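Side-chain contacts in beta-glucosidase (Chaetomella raphigera, PDB 6JXG), which probably hydrolyses terminal, non-reducing beta-D-glucosyl residues with release of beta-D-glucose, as a secreted family 3 glycoside hydrolase of cellulose breakdown: residues H156-E161 and R176-L181; L675-T680 and Q684-T689. All coordinates share one frame; numbering follows the deposited sequence.

Contact 1. Residues H156-E161 and R176-L181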
loop_
_atom_site.group_PDB
_atom_site.type_symbol
_atom_site.label_atom_id
_atom_site.label_comp_id
_atom_site.label_asym_id
_atom_site.label_seq_id
_atom_site.Cartn_x
_atom_site.Cartn_y
_atom_site.Cartn_z
ATOM N N HIS A 156 9.808 1.595 1.174
ATOM C CA HIS A 156 11.115 2.171 1.382
ATOM C C HIS A 156 11.720 1.342 2.522
ATOM O O HIS A 156 11.112 1.193 3.610
ATOM C CB HIS A 156 10.992 3.626 1.850
ATOM C CG HIS A 156 10.068 4.454 1.014
ATOM N ND1 HIS A 156 8.697 4.434 1.178
ATOM C CD2 HIS A 156 10.313 5.289 -0.021
ATOM C CE1 HIS A 156 8.145 5.260 0.302
ATOM N NE2 HIS A 156 9.108 5.810 -0.412
ATOM N N PHE A 157 12.834 0.695 2.228
ATOM C CA PHE A 157 13.478 -0.204 3.149
ATOM C C PHE A 157 14.427 0.603 4.102
ATOM O O PHE A 157 15.464 1.076 3.653
ATOM C CB PHE A 157 14.333 -1.231 2.372
ATOM C CG PHE A 157 14.966 -2.291 3.273
ATOM C CD1 PHE A 157 14.232 -3.375 3.652
ATOM C CD2 PHE A 157 16.298 -2.145 3.772
ATOM C CE1 PHE A 157 14.791 -4.385 4.491
ATOM C CE2 PHE A 157 16.858 -3.126 4.603
ATOM C CZ PHE A 157 16.075 -4.235 4.972
ATOM N N ILE A 158 14.125 0.769 5.389
ATOM C CA ILE A 158 13.017 0.221 6.114
ATOM C C ILE A 158 12.883 1.102 7.401
ATOM O O ILE A 158 13.829 1.810 7.789
ATOM C CB ILE A 158 13.302 -1.296 6.475
ATOM C CG1 ILE A 158 12.016 -1.995 6.934
ATOM C CG2 ILE A 158 14.454 -1.392 7.486
ATOM C CD1 ILE A 158 12.028 -3.521 6.906
ATOM N N GLY A 159 11.764 0.979 8.112
ATOM C CA GLY A 159 11.524 1.764 9.327
ATOM C C GLY A 159 11.202 3.219 9.120
ATOM O O GLY A 159 11.314 4.004 10.064
ATOM N N ASN A 160 10.771 3.614 7.908
ATOM C CA ASN A 160 10.338 5.021 7.646
ATOM C C ASN A 160 8.848 5.111 7.927
ATOM O O ASN A 160 8.012 5.197 7.041
ATOM C CB ASN A 160 10.705 5.364 6.227
ATOM C CG ASN A 160 10.269 6.733 5.790
ATOM O OD1 ASN A 160 10.106 7.669 6.619
ATOM N ND2 ASN A 160 10.127 6.881 4.497
ATOM N N GLU A 161 8.521 5.012 9.208
ATOM C CA GLU A 161 7.132 4.908 9.674
ATOM C C GLU A 161 6.528 6.283 9.995
ATOM O O GLU A 161 5.410 6.336 10.459
ATOM C CB GLU A 161 7.042 3.905 10.828
ATOM C CG GLU A 161 7.392 2.472 10.388
ATOM C CD GLU A 161 6.280 1.843 9.525
ATOM O OE1 GLU A 161 5.092 2.281 9.719
ATOM O OE2 GLU A 161 6.608 0.914 8.679
ATOM N N ARG A 176 13.138 -9.505 16.554
ATOM C CA ARG A 176 11.921 -10.253 16.336
ATOM C C ARG A 176 10.910 -9.406 15.656
ATOM O O ARG A 176 10.370 -9.801 14.697
ATOM C CB ARG A 176 11.303 -10.777 17.644
ATOM C CG ARG A 176 10.239 -11.801 17.382
ATOM C CD ARG A 176 9.683 -12.610 18.570
ATOM N NE ARG A 176 8.478 -13.276 18.130
ATOM C CZ ARG A 176 7.457 -13.581 18.876
ATOM N NH1 ARG A 176 7.461 -13.316 20.145
ATOM N NH2 ARG A 176 6.415 -14.113 18.319
ATOM N N THR A 177 10.668 -8.237 16.214
ATOM C CA THR A 177 9.734 -7.258 15.620
ATOM C C THR A 177 10.128 -6.971 14.171
ATOM O O THR A 177 9.252 -6.880 13.276
ATOM C CB THR A 177 9.693 -5.936 16.415
ATOM O OG1 THR A 177 9.295 -6.242 17.742
ATOM C CG2 THR A 177 8.718 -4.931 15.842
ATOM N N PHE A 178 11.428 -6.828 13.950
ATOM C CA PHE A 178 11.946 -6.555 12.595
ATOM C C PHE A 178 11.504 -7.640 11.638
ATOM O O PHE A 178 10.910 -7.365 10.567
ATOM C CB PHE A 178 13.469 -6.396 12.658
ATOM C CG PHE A 178 14.086 -5.989 11.346
ATOM C CD1 PHE A 178 14.024 -4.685 10.924
ATOM C CD2 PHE A 178 14.783 -6.862 10.616
ATOM C CE1 PHE A 178 14.624 -4.284 9.721
ATOM C CE2 PHE A 178 15.370 -6.482 9.387
ATOM C CZ PHE A 178 15.269 -5.189 8.947
ATOM N N HIS A 179 11.745 -8.908 11.996
ATOM C CA HIS A 179 11.422 -10.018 11.094
ATOM C C HIS A 179 9.927 -10.351 10.924
ATOM O O HIS A 179 9.489 -10.683 9.794
ATOM C CB HIS A 179 12.183 -11.281 11.579
ATOM C CG HIS A 179 13.632 -11.239 11.240
ATOM N ND1 HIS A 179 14.564 -10.568 12.000
ATOM C CD2 HIS A 179 14.301 -11.756 10.194
ATOM C CE1 HIS A 179 15.755 -10.694 11.436
ATOM N NE2 HIS A 179 15.622 -11.412 10.337
ATOM N N GLU A 180 9.162 -10.268 12.013
ATOM C CA GLU A 180 7.746 -10.662 11.982
ATOM C C GLU A 180 6.816 -9.624 11.468
ATOM O O GLU A 180 5.694 -9.970 11.065
ATOM C CB GLU A 180 7.219 -11.165 13.318
ATOM C CG GLU A 180 7.816 -12.513 13.616
ATOM C CD GLU A 180 7.393 -13.143 14.953
ATOM O OE1 GLU A 180 6.279 -12.938 15.466
ATOM O OE2 GLU A 180 8.241 -13.880 15.433
ATOM N N LEU A 181 7.229 -8.373 11.523
ATOM C CA LEU A 181 6.337 -7.286 11.239
ATOM C C LEU A 181 6.870 -6.492 10.019
ATOM O O LEU A 181 6.362 -6.684 8.923
ATOM C CB LEU A 181 6.151 -6.464 12.486
ATOM C CG LEU A 181 5.093 -5.460 12.456
ATOM C CD1 LEU A 181 3.790 -6.192 12.031
ATOM C CD2 LEU A 181 4.996 -4.805 13.813
#
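Phe178 reaches out of helix 175-182 to meet Ile158 and Phe157, where strand 151-157 gives way to a loop. From CB the chain runs to CG, set opposite the backbone N (chi1 -175°), which carries the ring away from its own helix. Contact begins at CE1, which has Ile158 CG2 at 3.7 Å and Ile158 CD1 at 3.9 Å. At the tip, CZ lies 4.2 Å from CZ of Phe157, the two side chains crossing at about a right angle. Both Ile158 CG2 and Phe157 CZ come to the rim of the Phe178 ring, near its plane. The branched isoleucine suits this place because its CG2 methyl and the CD1 end of its longer branch both reach CE1 of the ring, while its CB lies over a face of the Phe157 ring. With an alanine here CG2 and CD1 are gone, and the edge of Phe178 at CE1 would probably be left poorly packed and freer to shift. The peptide bonds before His156 and Ile158, on either side of Phe157 in the sequence, are both cis. Helix 214-222 closes the buried cluster within the TIM-barrel-related N-terminal domain: Leu215 and Leu219 touch Phe157, Phe214 touches Ile158, and Ile218 packs on Phe178.

Contact 2. Residues L675-T680 and Q684-T689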
loop_
_atom_site.group_PDB
_atom_site.type_symbol
_atom_site.label_atom_id
_atom_site.label_comp_id
_atom_site.label_asym_id
_atom_site.label_seq_id
_atom_site.Cartn_x
_atom_site.Cartn_y
_atom_site.Cartn_z
ATOM N N LEU A 675 3.058 -20.224 10.035
ATOM C CA LEU A 675 2.966 -20.968 11.276
ATOM C C LEU A 675 4.247 -20.931 12.085
ATOM O O LEU A 675 4.398 -21.712 13.035
ATOM C CB LEU A 675 2.610 -22.427 10.986
ATOM C CG LEU A 675 1.287 -22.618 10.259
ATOM C CD1 LEU A 675 1.163 -24.051 9.791
ATOM C CD2 LEU A 675 0.091 -22.242 11.114
ATOM N N SER A 676 5.085 -19.927 11.834
ATOM C CA SER A 676 6.384 -19.799 12.468
ATOM C C SER A 676 6.530 -18.510 13.223
ATOM O O SER A 676 5.682 -17.556 13.154
ATOM C CB SER A 676 7.482 -19.832 11.398
ATOM O OG SER A 676 7.444 -21.055 10.710
ATOM N N TYR A 677 7.620 -18.449 13.932
ATOM C CA TYR A 677 8.022 -17.225 14.619
ATOM C C TYR A 677 9.520 -17.109 14.511
ATOM O O TYR A 677 10.225 -18.146 14.327
ATOM C CB TYR A 677 7.541 -17.205 16.072
ATOM C CG TYR A 677 8.255 -18.231 16.974
ATOM C CD1 TYR A 677 9.466 -17.935 17.587
ATOM C CD2 TYR A 677 7.745 -19.491 17.114
ATOM C CE1 TYR A 677 10.131 -18.857 18.379
ATOM C CE2 TYR A 677 8.383 -20.442 17.916
ATOM C CZ TYR A 677 9.559 -20.132 18.544
ATOM O OH TYR A 677 10.142 -21.121 19.316
ATOM N N TRP A 678 10.015 -15.889 14.650
ATOM C CA TRP A 678 11.445 -15.626 14.668
ATOM C C TRP A 678 12.043 -15.764 16.084
ATOM O O TRP A 678 11.669 -15.009 16.999
ATOM C CB TRP A 678 11.764 -14.225 14.157
ATOM C CG TRP A 678 13.216 -13.967 14.065
ATOM C CD1 TRP A 678 13.967 -13.358 15.009
ATOM C CD2 TRP A 678 14.142 -14.322 12.992
ATOM N NE1 TRP A 678 15.285 -13.226 14.584
ATOM C CE2 TRP A 678 15.416 -13.824 13.361
ATOM C CE3 TRP A 678 14.008 -14.944 11.749
ATOM C CZ2 TRP A 678 16.561 -14.002 12.576
ATOM C CZ3 TRP A 678 15.136 -15.099 10.948
ATOM C CH2 TRP A 678 16.423 -14.597 11.364
ATOM N N ASP A 679 12.957 -16.724 16.202
ATOM C CA ASP A 679 13.657 -17.044 17.422
ATOM C C ASP A 679 15.006 -16.323 17.431
ATOM O O ASP A 679 15.923 -16.637 16.596
ATOM C CB ASP A 679 13.914 -18.546 17.489
ATOM C CG ASP A 679 14.587 -18.948 18.822
ATOM O OD1 ASP A 679 14.171 -18.460 19.859
ATOM O OD2 ASP A 679 15.589 -19.636 18.777
ATOM N N THR A 680 15.104 -15.333 18.300
ATOM C CA THR A 680 16.277 -14.504 18.343
ATOM C C THR A 680 17.419 -15.348 18.845
ATOM O O THR A 680 18.516 -15.119 18.442
ATOM C CB THR A 680 16.115 -13.286 19.274
ATOM O OG1 THR A 680 15.770 -13.737 20.588
ATOM C CG2 THR A 680 15.014 -12.332 18.792
ATOM N N GLN A 684 16.848 -17.557 13.663
ATOM C CA GLN A 684 16.180 -18.169 12.563
ATOM C C GLN A 684 14.680 -18.316 12.815
ATOM O O GLN A 684 14.209 -18.187 13.942
ATOM C CB GLN A 684 16.761 -19.564 12.330
ATOM C CG GLN A 684 16.449 -20.616 13.365
ATOM C CD GLN A 684 17.397 -21.827 13.221
ATOM O OE1 GLN A 684 17.077 -22.857 12.638
ATOM N NE2 GLN A 684 18.588 -21.654 13.707
ATOM N N TRP A 685 13.963 -18.665 11.773
ATOM C CA TRP A 685 12.503 -18.940 11.914
ATOM C C TRP A 685 12.314 -20.295 12.556
ATOM O O TRP A 685 12.962 -21.247 12.126
ATOM C CB TRP A 685 11.834 -18.934 10.562
ATOM C CG TRP A 685 11.674 -17.528 10.024
ATOM C CD1 TRP A 685 12.507 -16.866 9.151
ATOM C CD2 TRP A 685 10.626 -16.617 10.359
ATOM N NE1 TRP A 685 12.012 -15.569 8.920
ATOM C CE2 TRP A 685 10.880 -15.388 9.666
ATOM C CE3 TRP A 685 9.511 -16.705 11.190
ATOM C CZ2 TRP A 685 10.076 -14.293 9.787
ATOM C CZ3 TRP A 685 8.677 -15.583 11.314
ATOM C CH2 TRP A 685 8.957 -14.390 10.572
ATOM N N VAL A 686 11.459 -20.386 13.580
ATOM C CA VAL A 686 11.121 -21.680 14.136
ATOM C C VAL A 686 9.636 -21.997 13.889
ATOM O O VAL A 686 8.781 -21.143 14.058
ATOM C CB VAL A 686 11.484 -21.723 15.626
ATOM C CG1 VAL A 686 11.029 -23.038 16.250
ATOM C CG2 VAL A 686 13.007 -21.652 15.803
ATOM N N THR A 687 9.364 -23.223 13.502
ATOM C CA THR A 687 8.004 -23.741 13.448
ATOM C C THR A 687 7.697 -24.646 14.637
ATOM O O THR A 687 8.259 -25.737 14.697
ATOM C CB THR A 687 7.806 -24.592 12.213
ATOM O OG1 THR A 687 8.379 -23.896 11.101
ATOM C CG2 THR A 687 6.307 -24.823 11.944
ATOM N N PRO A 688 6.804 -24.224 15.536
ATOM C CA PRO A 688 6.500 -25.040 16.723
ATOM C C PRO A 688 6.050 -26.476 16.413
ATOM O O PRO A 688 5.430 -26.800 15.364
ATOM C CB PRO A 688 5.356 -24.290 17.425
ATOM C CG PRO A 688 5.407 -22.901 16.906
ATOM C CD PRO A 688 6.008 -22.987 15.503
ATOM N N THR A 689 6.381 -27.332 17.367
ATOM C CA THR A 689 6.371 -28.744 17.157
ATOM C C THR A 689 5.667 -29.525 18.308
ATOM O O THR A 689 5.746 -30.728 18.425
ATOM C CB THR A 689 7.871 -29.098 16.905
ATOM O OG1 THR A 689 7.944 -30.215 16.047
ATOM C CG2 THR A 689 8.676 -29.286 18.161
#
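Tyr677 and Val686 face each other as a hydrogen-bonded pair of an antiparallel beta hairpin, joined by Tyr677 N to Val686 O at 2.9 Å and Val686 N to Tyr677 O at 2.7 Å. Asp679 and Gln684 form the next such pair toward the turn. Beyond the strands, the hydroxyl of Thr687 donates to Ser676 OG (3.0 Å), which also bonds to the backbone O of Arg672.

The aromatic contacts divide between the two faces. On one, Trp678 and Trp685 make a T-shaped stack: the six-membered ring of Trp678 turns its edge to the five-membered ring of Trp685, centroids 4.9 Å apart and planes at 82°. With CG opposite its backbone N (chi1 -176°), Trp678 lies across the Gln684 backbone and presents CE3 to its partner. The breadth of the indole suits both places: Trp678 spans to the opposite strand, and Trp685 reaches back to the Tyr677 backbone with CE3.

On the other face, Val686 CB makes a CH-pi contact over the Tyr677 ring, 4.2 Å from its centroid, while Pro688 CG meets the ring edge.

The hairpin, part of the fibronectin type III-like domain, lies between helix 175-182, where His179 stacks on Trp678, and strand 692-698, whose Phe693 touches Leu675 and Pro688.

In the fold
Helix 175-182 is common ground for the two contacts, whose centres lie 18 Å apart. Contact 1 is fully buried and purely apolar across its segments, as befits the inner side of a helix packed against a barrel strand. Contact 2 is larger, only partly buried, and combines backbone pairing with aromatic and hydroxyl contacts, in keeping with a short hairpin farther from the chain centre. The side of the helix that faces the hairpin joins them: Glu180 OE2 probably accepts a hydrogen bond from Trp678 N at 2.8 Å and is also gripped by Arg176 in a salt bridge. One helix thus links the N-terminal domain's interior to the fibronectin type III-like domain.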